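Local coordinates for sensor protein CzcS (Pseudomonas aeruginosa, PDB 5GPO) that senses zinc through this sensor domain of a membrane-bound histidine kinase, probably passing the signal on as part of a two-component regulatory system, at residues B[19-22]-B[23-27]. Numbering follows the deposited sequence. Where two conformers were deposited one is given.
Sequences QIRH and SLEDD
R21 crosses the side chain of E25 at a slant, one helical turn on: R21 CG rests 3.5 Å from E25 OE1, and farther out R21 NH2 makes a salt bridge to E25 OE2 at 3.2 Å. The guanidinium and carboxylate planes stand 73° apart, so this is no flat two-pronged pairing, and the added hydrogen bond from NH2 to OE1 is weak. The arginine runs straight through chi1 and chi2, then bends at chi3 (-60°), which brings its end toward the glutamate. Both groups also reach the second subunit, R21 NH1 giving a hydrogen bond to S111 O of the second subunit and E25 OE2 accepting one from R113 N of the same subunit.

The next pair, H22 and D26, repeats the i to i+4 spacing. H22 ND1 donates to the anti lone pair of D26 OD2, 3.1 Å away; the acceptor sits at the ring's edge yet 26° out of its plane, and D26 CB packs against ND1 and CE1. The backbone bond from D26 N to H22 O, 2.9 Å, fastens the same two residues where helix 7-25 ends.

S23 suits the inner side because its hydroxyl is short: in the conformer given, S23 OG lies close to I20 O and probably donates to it. I20 O also accepts from L24 N at 3.1 Å. I20 and L24, both apolar, pack on L41 of helix 34-47. The acid partners would probably stabilise positive charge on R21 and H22, while the arginine-glutamate pair couples the end of this helix to the dimer interface.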
ATOM      1  N   GLN B  19      11.516   5.189  -4.738  1.00 19.41           N
ATOM      2  CA  GLN B  19      10.857   4.109  -5.459  1.00 19.94           C
ATOM      3  C   GLN B  19       9.765   4.657  -6.373  1.00 21.33           C
ATOM      4  O   GLN B  19       9.610   4.201  -7.511  1.00 20.37           O
ATOM      5  CB  GLN B  19      10.293   3.093  -4.454  1.00 19.97           C
ATOM      6  CG  GLN B  19      11.372   2.173  -3.836  1.00 25.69           C
ATOM      7  CD  GLN B  19      11.005   1.608  -2.460  1.00 27.28           C
ATOM      8  OE1 GLN B  19      10.034   2.036  -1.823  1.00 23.56           O
ATOM      9  NE2 GLN B  19      11.780   0.632  -2.008  1.00 23.32           N
ATOM     10  N   ILE B  20       8.993   5.638  -5.887  1.00 18.13           N
ATOM     11  CA  ILE B  20       7.988   6.287  -6.727  1.00 16.49           C
ATOM     12  C   ILE B  20       8.644   6.992  -7.907  1.00 17.30           C
ATOM     13  O   ILE B  20       8.138   6.940  -9.034  1.00 18.30           O
ATOM     14  CB  ILE B  20       7.136   7.260  -5.893  1.00 15.89           C
ATOM     15  CG1 ILE B  20       6.309   6.474  -4.880  1.00 16.38           C
ATOM     16  CG2 ILE B  20       6.216   8.051  -6.807  1.00 17.93           C
ATOM     17  CD1 ILE B  20       5.689   7.328  -3.804  1.00 25.05           C
ATOM     18  N   ARG B  21       9.762   7.687  -7.669  1.00 18.84           N
ATOM     19  CA  ARG B  21      10.475   8.329  -8.776  1.00 21.29           C
ATOM     20  C   ARG B  21      10.949   7.302  -9.798  1.00 22.17           C
ATOM     21  O   ARG B  21      10.913   7.557 -11.009  1.00 21.75           O
ATOM     22  CB  ARG B  21      11.659   9.151  -8.249  1.00 17.37           C
ATOM     23  CG  ARG B  21      12.471   9.845  -9.349  1.00 22.74           C
ATOM     24  CD  ARG B  21      13.683  10.622  -8.800  1.00 24.71           C
ATOM     25  NE  ARG B  21      13.317  11.685  -7.865  1.00 22.32           N
ATOM     26  CZ  ARG B  21      12.952  12.924  -8.218  1.00 27.13           C
ATOM     27  NH1 ARG B  21      12.645  13.808  -7.288  1.00 22.53           N
ATOM     28  NH2 ARG B  21      12.863  13.281  -9.499  1.00 22.78           N
ATOM     29  N   HIS B  22      11.399   6.128  -9.338  1.00 16.00           N
ATOM     30  CA  HIS B  22      11.810   5.104 -10.290  1.00 26.98           C
ATOM     31  C   HIS B  22      10.648   4.722 -11.190  1.00 21.48           C
ATOM     32  O   HIS B  22      10.802   4.634 -12.411  1.00 19.56           O
ATOM     33  CB  HIS B  22      12.342   3.863  -9.572  1.00 19.77           C
ATOM     34  CG  HIS B  22      12.719   2.754 -10.504  1.00 23.26           C
ATOM     35  ND1 HIS B  22      13.887   2.756 -11.241  1.00 22.60           N
ATOM     36  CD2 HIS B  22      12.079   1.602 -10.818  1.00 33.50           C
ATOM     37  CE1 HIS B  22      13.942   1.656 -11.973  1.00 31.32           C
ATOM     38  NE2 HIS B  22      12.861   0.937 -11.732  1.00 30.28           N
ATOM     39  N   SER B  23       9.454   4.570 -10.602  1.00 24.13           N
ATOM     40  CA  SER B  23       8.297   4.161 -11.391  0.60 22.48           C
ATOM     41  C   SER B  23       7.898   5.213 -12.418  1.00 24.90           C
ATOM     42  O   SER B  23       7.354   4.865 -13.471  1.00 23.73           O
ATOM     43  CB  SER B  23       7.123   3.822 -10.468  0.60 22.17           C
ATOM     44  OG  SER B  23       6.700   4.938  -9.707  0.60 22.60           O
ATOM     45  N   LEU B  24       8.175   6.495 -12.152  1.00 19.44           N
ATOM     46  CA  LEU B  24       7.791   7.552 -13.084  1.00 21.79           C
ATOM     47  C   LEU B  24       8.855   7.808 -14.138  1.00 28.08           C
ATOM     48  O   LEU B  24       8.532   8.040 -15.309  1.00 24.57           O
ATOM     49  CB  LEU B  24       7.523   8.858 -12.329  1.00 26.59           C
ATOM     50  CG  LEU B  24       6.137   9.163 -11.753  1.00 33.54           C
ATOM     51  CD1 LEU B  24       6.154  10.496 -11.036  1.00 31.31           C
ATOM     52  CD2 LEU B  24       5.071   9.171 -12.846  1.00 37.52           C
ATOM     53  N   GLU B  25      10.126   7.785 -13.744  1.00 24.79           N
ATOM     54  CA  GLU B  25      11.190   8.268 -14.602  1.00 20.74           C
ATOM     55  C   GLU B  25      12.076   7.167 -15.178  1.00 21.22           C
ATOM     56  O   GLU B  25      12.773   7.414 -16.167  1.00 25.58           O
ATOM     57  CB  GLU B  25      12.029   9.294 -13.827  1.00 20.57           C
ATOM     58  CG  GLU B  25      11.165  10.440 -13.299  1.00 25.19           C
ATOM     59  CD  GLU B  25      11.936  11.536 -12.574  1.00 30.99           C
ATOM     60  OE1 GLU B  25      13.157  11.410 -12.381  1.00 25.29           O
ATOM     61  OE2 GLU B  25      11.300  12.534 -12.186  1.00 36.14           O
ATOM     62  N   ASP B  26      12.043   5.955 -14.630  1.00 20.73           N
ATOM     63  CA  ASP B  26      12.920   4.880 -15.085  1.00 23.30           C
ATOM     64  C   ASP B  26      12.170   3.689 -15.680  1.00 23.35           C
ATOM     65  O   ASP B  26      12.800   2.668 -15.992  1.00 22.67           O
ATOM     66  CB  ASP B  26      13.818   4.401 -13.939  1.00 22.73           C
ATOM     67  CG  ASP B  26      14.783   5.480 -13.442  1.00 25.74           C
ATOM     68  OD1 ASP B  26      15.096   6.406 -14.209  1.00 25.29           O
ATOM     69  OD2 ASP B  26      15.271   5.370 -12.302  1.00 29.89           O
ATOM     70  N   ASP B  27      10.856   3.784 -15.856  1.00 25.22           N
ATOM     71  CA  ASP B  27      10.074   2.738 -16.519  1.00 24.30           C
ATOM     72  C   ASP B  27      10.129   3.001 -18.020  1.00 26.42           C
ATOM     73  O   ASP B  27       9.407   3.864 -18.532  1.00 24.87           O
ATOM     74  CB  ASP B  27       8.639   2.738 -16.001  1.00 20.65           C
ATOM     75  CG  ASP B  27       7.819   1.574 -16.528  1.00 22.26           C
ATOM     76  OD1 ASP B  27       8.159   1.014 -17.593  1.00 34.20           O
ATOM     77  OD2 ASP B  27       6.822   1.221 -15.865  1.00 26.58           O
TER